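Local structure of beta-lactamase-like protein (Novosphingobium pentaromativorans US6-1, 6AUF) at residues 47-55 and 194-204; 180-191 and 228-239. The protein binds two zinc ions and, as a B3-type metallo-beta-lactamase, probably hydrolyses the amide bond of beta-lactam antibiotics. All coordinates share one frame; numbering follows the deposited sequence.

Contact 1. Residues 47-55 and 194-204; sequences AHIYGNTWY and WQACDEAFTCR
Tyr50 turns its CG anti to the backbone N (chi1 -162°), which carries the phenol across to the loop at Thr202. Trp194 sets its CG between the backbone N and the carbonyl carbon (chi1 66°) and aims the indole N-H at Thr53. Two beta hairpins meet here, one from each sheet of the alpha-beta/beta-alpha fold of metallo-beta-lactamases. The first turns through a type II' turn from Tyr50 to Thr53. A classic beta bulge lies beside it: the N-H groups of Ile49 and Tyr50 both bond to Thr53 O, from the same face of its plane. The second hairpin joins strands 190-197 and 203-208 and is closed by the disulfide Cys197-Cys203.

Tyr50 reaches over the second hairpin. Its OH donates to Thr202 O at 3.0 Å, from above the carbonyl plane. Asp198 N bonds to that oxygen from the opposite face, so two donors grip it. The Tyr50 ring edge meets Ala196 O, 3.3 Å from Tyr50 CE2, and CD2 touches Ala196 CB. Arg204 crosses the ring at a slant, its CG 3.6 Å from Tyr50 CE2. Thr202 CG2 sits over the centre of the Arg204 guanidinium. The Asp198 carboxylate runs alongside the Tyr50 ring but turns OD1 back to accept from Thr202 N.

Gly51 comes close to the backbone, its CA 3.2 Å from Cys197 O. Its positive phi fits the turn. Val66 and Ile206 line the buried side, near Thr53 and Trp194. Here the Thr53 hydroxyl bonds twice: it donates to Asn52 OD1 and accepts from the indole. Trp194 NE1 lies 2.9 Å from Thr53 OG1, which sits in the ring plane, and the N-H points almost straight at it (166°).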
# COMPACT_ATOMS: atom_id res chain seq x y z
N ALA A 47 14.85 -2.28 5.73
CA ALA A 47 15.13 -3.70 5.59
C ALA A 47 15.07 -4.09 4.13
O ALA A 47 14.56 -3.36 3.28
CB ALA A 47 14.18 -4.56 6.42
N HIS A 48 15.60 -5.27 3.85
CA HIS A 48 15.65 -5.84 2.52
C HIS A 48 14.48 -6.81 2.38
O HIS A 48 14.34 -7.73 3.20
CB HIS A 48 16.99 -6.55 2.32
CG HIS A 48 17.11 -7.27 1.02
ND1 HIS A 48 17.12 -6.62 -0.20
CD2 HIS A 48 17.26 -8.59 0.75
CE1 HIS A 48 17.25 -7.50 -1.16
NE2 HIS A 48 17.34 -8.71 -0.62
N ILE A 49 13.65 -6.61 1.37
CA ILE A 49 12.53 -7.53 1.19
C ILE A 49 12.98 -8.67 0.28
O ILE A 49 12.97 -9.83 0.68
CB ILE A 49 11.28 -6.83 0.65
CG1 ILE A 49 10.74 -5.86 1.69
CG2 ILE A 49 10.22 -7.85 0.24
CD1 ILE A 49 9.53 -5.09 1.20
N TYR A 50 13.38 -8.33 -0.94
CA TYR A 50 13.79 -9.35 -1.90
C TYR A 50 14.32 -8.65 -3.14
O TYR A 50 13.75 -7.64 -3.57
CB TYR A 50 12.64 -10.29 -2.26
CG TYR A 50 13.08 -11.59 -2.89
CD1 TYR A 50 13.59 -12.62 -2.10
CD2 TYR A 50 12.98 -11.81 -4.26
CE1 TYR A 50 13.99 -13.82 -2.67
CE2 TYR A 50 13.37 -13.01 -4.83
CZ TYR A 50 13.88 -14.01 -4.03
OH TYR A 50 14.29 -15.21 -4.58
N GLY A 51 15.40 -9.18 -3.70
CA GLY A 51 16.03 -8.58 -4.86
C GLY A 51 16.14 -7.07 -4.75
O GLY A 51 16.74 -6.55 -3.80
N ASN A 52 15.54 -6.36 -5.70
CA ASN A 52 15.61 -4.91 -5.80
C ASN A 52 14.57 -4.19 -4.95
O ASN A 52 14.34 -2.99 -5.15
CB ASN A 52 15.45 -4.48 -7.27
CG ASN A 52 14.07 -4.85 -7.84
OD1 ASN A 52 13.20 -5.38 -7.14
ND2 ASN A 52 13.86 -4.54 -9.12
N THR A 53 13.95 -4.88 -3.99
CA THR A 53 12.82 -4.35 -3.24
C THR A 53 13.16 -4.24 -1.77
O THR A 53 13.67 -5.20 -1.17
CB THR A 53 11.58 -5.22 -3.45
OG1 THR A 53 11.31 -5.30 -4.85
CG2 THR A 53 10.39 -4.63 -2.71
N TRP A 54 12.81 -3.10 -1.17
CA TRP A 54 13.25 -2.71 0.15
C TRP A 54 12.09 -2.15 0.97
O TRP A 54 11.26 -1.39 0.45
CB TRP A 54 14.34 -1.65 0.04
CG TRP A 54 15.47 -2.03 -0.88
CD1 TRP A 54 15.57 -1.76 -2.21
CD2 TRP A 54 16.66 -2.74 -0.52
NE1 TRP A 54 16.75 -2.26 -2.71
CE2 TRP A 54 17.44 -2.86 -1.69
CE3 TRP A 54 17.16 -3.27 0.68
CZ2 TRP A 54 18.67 -3.49 -1.70
CZ3 TRP A 54 18.38 -3.90 0.67
CH2 TRP A 54 19.12 -4.01 -0.51
N TYR A 55 12.03 -2.52 2.24
CA TYR A 55 11.15 -1.84 3.18
C TYR A 55 11.86 -0.60 3.71
O TYR A 55 12.99 -0.69 4.19
CB TYR A 55 10.76 -2.76 4.34
CG TYR A 55 9.66 -2.19 5.21
CD1 TYR A 55 9.95 -1.35 6.30
CD2 TYR A 55 8.32 -2.49 4.95
CE1 TYR A 55 8.93 -0.84 7.09
CE2 TYR A 55 7.30 -1.98 5.73
CZ TYR A 55 7.61 -1.16 6.80
OH TYR A 55 6.57 -0.67 7.55
N TRP A 194 5.12 -6.98 -9.21
CA TRP A 194 6.35 -6.93 -10.02
C TRP A 194 7.24 -8.11 -9.64
O TRP A 194 7.05 -8.76 -8.62
CB TRP A 194 7.11 -5.61 -9.85
CG TRP A 194 7.68 -5.38 -8.47
CD1 TRP A 194 8.96 -5.63 -8.04
CD2 TRP A 194 6.99 -4.83 -7.34
NE1 TRP A 194 9.11 -5.28 -6.72
CE2 TRP A 194 7.92 -4.79 -6.26
CE3 TRP A 194 5.68 -4.39 -7.13
CZ2 TRP A 194 7.57 -4.31 -5.00
CZ3 TRP A 194 5.34 -3.91 -5.87
CH2 TRP A 194 6.28 -3.88 -4.82
N GLN A 195 8.22 -8.37 -10.50
CA GLN A 195 9.14 -9.48 -10.30
C GLN A 195 10.43 -9.03 -9.61
O GLN A 195 10.95 -7.94 -9.87
CB GLN A 195 9.48 -10.16 -11.63
CG GLN A 195 10.45 -11.31 -11.47
CD GLN A 195 10.71 -12.04 -12.77
OE1 GLN A 195 10.15 -13.10 -13.00
NE2 GLN A 195 11.55 -11.46 -13.62
N ALA A 196 10.94 -9.89 -8.72
CA ALA A 196 12.19 -9.65 -8.01
C ALA A 196 13.02 -10.93 -8.01
O ALA A 196 12.48 -12.03 -7.86
CB ALA A 196 11.93 -9.19 -6.58
N CYS A 197 14.32 -10.78 -8.18
CA CYS A 197 15.21 -11.93 -8.24
C CYS A 197 16.37 -11.72 -7.28
O CYS A 197 16.89 -10.61 -7.15
CB CYS A 197 15.71 -12.16 -9.66
SG CYS A 197 14.35 -12.14 -10.87
N ASP A 198 16.76 -12.80 -6.60
CA ASP A 198 17.81 -12.72 -5.60
C ASP A 198 19.16 -12.74 -6.29
O ASP A 198 19.25 -12.50 -7.50
CB ASP A 198 17.68 -13.86 -4.58
CG ASP A 198 17.88 -15.25 -5.19
OD1 ASP A 198 18.21 -15.34 -6.40
OD2 ASP A 198 17.70 -16.25 -4.45
N GLU A 199 20.22 -13.02 -5.54
CA GLU A 199 21.56 -13.02 -6.12
C GLU A 199 21.79 -14.24 -7.01
O GLU A 199 22.64 -14.18 -7.90
CB GLU A 199 22.61 -12.98 -5.02
CG GLU A 199 23.91 -12.36 -5.47
CD GLU A 199 23.73 -10.93 -5.92
OE1 GLU A 199 24.59 -10.42 -6.67
OE2 GLU A 199 22.72 -10.31 -5.52
N ALA A 200 21.06 -15.33 -6.78
CA ALA A 200 21.20 -16.56 -7.55
C ALA A 200 20.18 -16.69 -8.68
O ALA A 200 20.02 -17.79 -9.23
CB ALA A 200 21.08 -17.77 -6.62
N PHE A 201 19.49 -15.60 -9.05
CA PHE A 201 18.50 -15.63 -10.13
C PHE A 201 17.40 -16.63 -9.82
O PHE A 201 17.00 -17.43 -10.67
CB PHE A 201 19.13 -15.95 -11.49
CG PHE A 201 20.25 -15.03 -11.88
CD1 PHE A 201 21.56 -15.33 -11.51
CD2 PHE A 201 20.01 -13.89 -12.63
CE1 PHE A 201 22.60 -14.49 -11.87
CE2 PHE A 201 21.04 -13.05 -12.99
CZ PHE A 201 22.35 -13.35 -12.60
N THR A 202 16.96 -16.65 -8.57
CA THR A 202 15.66 -17.18 -8.19
C THR A 202 14.72 -15.98 -8.15
O THR A 202 15.00 -15.00 -7.46
CB THR A 202 15.70 -17.89 -6.84
OG1 THR A 202 16.15 -19.24 -7.01
CG2 THR A 202 14.33 -17.92 -6.22
N CYS A 203 13.64 -16.05 -8.91
CA CYS A 203 12.75 -14.91 -9.09
C CYS A 203 11.41 -15.20 -8.45
O CYS A 203 10.94 -16.34 -8.46
CB CYS A 203 12.57 -14.59 -10.57
SG CYS A 203 14.10 -14.09 -11.40
N ARG A 204 10.82 -14.16 -7.88
CA ARG A 204 9.55 -14.25 -7.19
C ARG A 204 8.74 -13.03 -7.56
O ARG A 204 9.28 -11.95 -7.80
CB ARG A 204 9.72 -14.29 -5.66
CG ARG A 204 10.69 -15.32 -5.17
CD ARG A 204 10.22 -16.72 -5.49
NE ARG A 204 10.83 -17.65 -4.56
CZ ARG A 204 10.93 -18.96 -4.76
NH1 ARG A 204 10.47 -19.49 -5.89
NH2 ARG A 204 11.49 -19.72 -3.83

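Contact 2. Residues 180-191 and 228-239; sequences RETPAHSPGSAS and RIARIRTGLSRI. With ZN (zinc ion), chain C.
Gly235 packs directly on the backbone of the loop. Its CA lies 3.6 Å from Thr182 C and 3.6 Å from Pro183 CD. With no side chain there, helix 226-241 comes right against the chain. Ala184 CB meets Leu236 CD2 at 3.8 Å, and the Thr182 and Ile239 side chains cross at about a right angle, CB against CG1. Arg228 ends this tight part. Its guanidinium holds Pro183 O end-on with NH1 and NH2, both at 2.9 Å. The NH2 bond lies in the carbonyl plane, on a lone pair; the NH1 bond is tilted from it. The bends at chi2 and chi3 curl Arg228 back to this oxygen, and one face of the guanidinium lies against Pro187 N.

Pro183 is the centre of an inverse gamma turn. It leads into His185, whose NE2 binds zinc with His107 and His109. This is a metal-ligand loop of the metallo-beta-lactamase fold, backed by the helix.

The other side is looser, with water among the charged groups. Arg231 lays its guanidinium over Pro183 CG, and its NH2 forms a salt bridge with Glu181 OE2 at 3.1 Å, from above the carboxylate plane. Glu181 OE1 bonds to Ser132. Arg180 is paired with Asp166, which probably eases its approach to Arg238. One water accepts from Arg231 NH1 and Arg238 NH1. Arg238 NH1 also gives a nearly straight bond (175°) to Glu181 O at 3.0 Å.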
# COMPACT_ATOMS: atom_id res chain seq x y z
N ARG A 180 -3.26 -2.89 -10.39
CA ARG A 180 -4.63 -3.34 -10.48
C ARG A 180 -5.49 -2.43 -9.61
O ARG A 180 -5.14 -2.16 -8.45
CB ARG A 180 -4.80 -4.79 -9.99
CG ARG A 180 -4.20 -5.91 -10.87
CD ARG A 180 -4.58 -5.85 -12.32
NE ARG A 180 -6.03 -5.87 -12.53
CZ ARG A 180 -6.72 -6.94 -12.93
NH1 ARG A 180 -6.11 -8.10 -13.15
NH2 ARG A 180 -8.04 -6.85 -13.12
N GLU A 181 -6.61 -1.96 -10.17
CA GLU A 181 -7.63 -1.32 -9.34
C GLU A 181 -8.29 -2.38 -8.46
O GLU A 181 -8.86 -3.36 -8.97
CB GLU A 181 -8.66 -0.59 -10.19
CG GLU A 181 -8.27 0.86 -10.47
CD GLU A 181 -9.36 1.66 -11.13
OE1 GLU A 181 -9.27 2.92 -11.18
OE2 GLU A 181 -10.32 1.03 -11.60
N THR A 182 -8.21 -2.18 -7.14
CA THR A 182 -8.64 -3.18 -6.15
C THR A 182 -9.49 -2.49 -5.08
O THR A 182 -9.07 -2.37 -3.92
CB THR A 182 -7.43 -3.88 -5.52
OG1 THR A 182 -6.55 -2.91 -4.91
CG2 THR A 182 -6.63 -4.61 -6.58
N PRO A 183 -10.70 -2.03 -5.42
CA PRO A 183 -11.38 -1.03 -4.59
C PRO A 183 -12.13 -1.59 -3.39
O PRO A 183 -13.27 -1.17 -3.14
CB PRO A 183 -12.34 -0.35 -5.58
CG PRO A 183 -11.89 -0.83 -6.95
CD PRO A 183 -11.39 -2.21 -6.71
N ALA A 184 -11.51 -2.52 -2.64
CA ALA A 184 -12.18 -3.11 -1.49
C ALA A 184 -12.22 -2.15 -0.31
O ALA A 184 -13.25 -2.04 0.37
CB ALA A 184 -11.51 -4.42 -1.11
N HIS A 185 -11.13 -1.44 -0.05
CA HIS A 185 -11.01 -0.67 1.18
C HIS A 185 -11.42 0.77 0.99
O HIS A 185 -11.96 1.39 1.92
CB HIS A 185 -9.57 -0.77 1.72
CG HIS A 185 -9.22 0.29 2.73
ND1 HIS A 185 -9.55 0.20 4.07
CD2 HIS A 185 -8.58 1.48 2.59
CE1 HIS A 185 -9.14 1.27 4.71
NE2 HIS A 185 -8.54 2.06 3.84
N SER A 186 -11.19 1.31 -0.20
CA SER A 186 -11.55 2.67 -0.56
C SER A 186 -11.82 2.70 -2.05
O SER A 186 -11.46 1.77 -2.78
CB SER A 186 -10.43 3.65 -0.20
OG SER A 186 -9.36 3.45 -1.10
N PRO A 187 -12.41 3.78 -2.56
CA PRO A 187 -12.64 3.84 -4.01
C PRO A 187 -11.36 3.82 -4.82
O PRO A 187 -11.32 3.20 -5.90
CB PRO A 187 -13.42 5.15 -4.18
CG PRO A 187 -14.15 5.30 -2.88
CD PRO A 187 -13.17 4.82 -1.84
N GLY A 188 -10.30 4.48 -4.34
CA GLY A 188 -9.05 4.63 -5.06
C GLY A 188 -8.05 3.52 -4.82
O GLY A 188 -6.91 3.61 -5.30
N SER A 189 -8.43 2.47 -4.10
CA SER A 189 -7.46 1.45 -3.71
C SER A 189 -6.82 0.80 -4.93
O SER A 189 -7.49 0.43 -5.90
CB SER A 189 -8.14 0.40 -2.85
OG SER A 189 -7.39 -0.80 -2.90
N ALA A 190 -5.50 0.66 -4.87
CA ALA A 190 -4.70 0.02 -5.90
C ALA A 190 -3.76 -1.01 -5.27
O ALA A 190 -3.32 -0.86 -4.12
CB ALA A 190 -3.89 1.03 -6.68
N SER A 191 -3.47 -2.05 -6.03
CA SER A 191 -2.52 -3.08 -5.64
C SER A 191 -1.49 -3.21 -6.76
O SER A 191 -1.81 -3.04 -7.94
CB SER A 191 -3.20 -4.42 -5.40
OG SER A 191 -3.91 -4.38 -4.17
N ARG A 228 -20.54 0.89 -4.33
CA ARG A 228 -19.45 0.54 -3.42
C ARG A 228 -19.35 -0.97 -3.22
O ARG A 228 -18.25 -1.53 -3.24
CB ARG A 228 -19.64 1.24 -2.08
CG ARG A 228 -18.54 0.95 -1.06
CD ARG A 228 -17.41 2.02 -1.08
NE ARG A 228 -16.60 1.95 -2.30
CZ ARG A 228 -15.58 1.11 -2.49
NH1 ARG A 228 -15.21 0.24 -1.54
NH2 ARG A 228 -14.93 1.14 -3.66
N ILE A 229 -20.49 -1.63 -3.02
CA ILE A 229 -20.47 -3.08 -2.80
C ILE A 229 -19.93 -3.79 -4.03
O ILE A 229 -19.20 -4.78 -3.92
CB ILE A 229 -21.87 -3.60 -2.42
CG1 ILE A 229 -22.33 -3.01 -1.09
CG2 ILE A 229 -21.88 -5.13 -2.39
CD1 ILE A 229 -23.58 -3.65 -0.54
N ALA A 230 -20.31 -3.33 -5.22
CA ALA A 230 -19.86 -4.01 -6.43
C ALA A 230 -18.37 -3.79 -6.64
O ALA A 230 -17.65 -4.71 -7.03
CB ALA A 230 -20.66 -3.54 -7.65
N ARG A 231 -17.90 -2.57 -6.38
CA ARG A 231 -16.47 -2.29 -6.42
C ARG A 231 -15.70 -3.13 -5.40
O ARG A 231 -14.60 -3.61 -5.69
CB ARG A 231 -16.24 -0.80 -6.21
CG ARG A 231 -16.72 0.03 -7.39
CD ARG A 231 -15.93 -0.36 -8.62
NE ARG A 231 -14.69 0.41 -8.72
CZ ARG A 231 -13.74 0.18 -9.61
NH1 ARG A 231 -13.85 -0.83 -10.48
NH2 ARG A 231 -12.66 0.96 -9.64
N ILE A 232 -16.27 -3.34 -4.20
CA ILE A 232 -15.59 -4.20 -3.23
C ILE A 232 -15.41 -5.60 -3.79
O ILE A 232 -14.31 -6.17 -3.76
CB ILE A 232 -16.35 -4.21 -1.89
CG1 ILE A 232 -16.26 -2.83 -1.22
CG2 ILE A 232 -15.78 -5.30 -0.97
CD1 ILE A 232 -17.32 -2.59 -0.14
N ARG A 233 -16.48 -6.19 -4.30
CA ARG A 233 -16.38 -7.54 -4.86
C ARG A 233 -15.32 -7.61 -5.94
O ARG A 233 -14.55 -8.58 -6.01
CB ARG A 233 -17.75 -7.96 -5.39
CG ARG A 233 -18.82 -7.80 -4.35
CD ARG A 233 -19.60 -9.07 -4.17
NE ARG A 233 -20.78 -8.85 -3.36
CZ ARG A 233 -20.91 -9.26 -2.10
NH1 ARG A 233 -19.92 -9.93 -1.52
NH2 ARG A 233 -22.03 -9.01 -1.44
N THR A 234 -15.25 -6.60 -6.80
CA THR A 234 -14.23 -6.56 -7.84
C THR A 234 -12.84 -6.53 -7.23
O THR A 234 -11.93 -7.22 -7.70
CB THR A 234 -14.42 -5.34 -8.74
OG1 THR A 234 -15.63 -5.49 -9.50
CG2 THR A 234 -13.22 -5.15 -9.73
N GLY A 235 -12.66 -5.72 -6.18
CA GLY A 235 -11.35 -5.59 -5.57
C GLY A 235 -10.91 -6.87 -4.89
O GLY A 235 -9.76 -7.30 -5.04
N LEU A 236 -11.81 -7.49 -4.12
CA LEU A 236 -11.47 -8.76 -3.48
C LEU A 236 -11.06 -9.78 -4.53
O LEU A 236 -10.10 -10.55 -4.34
CB LEU A 236 -12.66 -9.28 -2.68
CG LEU A 236 -13.10 -8.35 -1.57
CD1 LEU A 236 -14.33 -8.92 -0.85
CD2 LEU A 236 -11.94 -8.15 -0.62
N SER A 237 -11.78 -9.80 -5.65
CA SER A 237 -11.51 -10.79 -6.67
C SER A 237 -10.14 -10.56 -7.31
O SER A 237 -9.38 -11.51 -7.52
CB SER A 237 -12.63 -10.79 -7.71
OG SER A 237 -12.17 -11.32 -8.94
N ARG A 238 -9.80 -9.30 -7.59
CA ARG A 238 -8.50 -9.01 -8.16
C ARG A 238 -7.36 -9.25 -7.16
O ARG A 238 -6.30 -9.77 -7.54
CB ARG A 238 -8.47 -7.57 -8.68
CG ARG A 238 -9.29 -7.42 -9.99
CD ARG A 238 -9.55 -5.98 -10.34
NE ARG A 238 -10.41 -5.86 -11.51
CZ ARG A 238 -10.86 -4.71 -12.00
NH1 ARG A 238 -10.55 -3.56 -11.43
NH2 ARG A 238 -11.64 -4.72 -13.06
N ILE A 239 -7.56 -8.88 -5.90
CA ILE A 239 -6.53 -9.10 -4.90
C ILE A 239 -6.20 -10.58 -4.81
O ILE A 239 -5.02 -10.97 -4.75
CB ILE A 239 -6.97 -8.52 -3.54
CG1 ILE A 239 -6.83 -7.01 -3.50
CG2 ILE A 239 -6.14 -9.14 -2.40
CD1 ILE A 239 -7.45 -6.41 -2.26
ZN ZN C . -7.22 3.52 4.51
O HOH W 1 -11.53 -0.97 -12.28
O HOH W 2 -15.21 -0.13 1.46
O HOH W 3 -13.88 2.65 -7.64

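How the contacts relate
Both contacts use strand 190-197, one near each end, and their centres are about 27 Å apart. Contact 1 is partly buried at the edge of the molecule and joins a hairpin of the seven-strand sheet to one of the five-strand sheet. Contact 2 is buried and sets a loop between strands of that second sheet on helix 226-241. Contact 1 relies on neutral donors, a phenol and an indole, and carries a disulfide within its second segment. Contact 2 relies on arginines, backbone carbonyls and bound water. It includes a zinc ligand, whereas contact 1 lies away from both zinc sites. Along the chain their segments alternate.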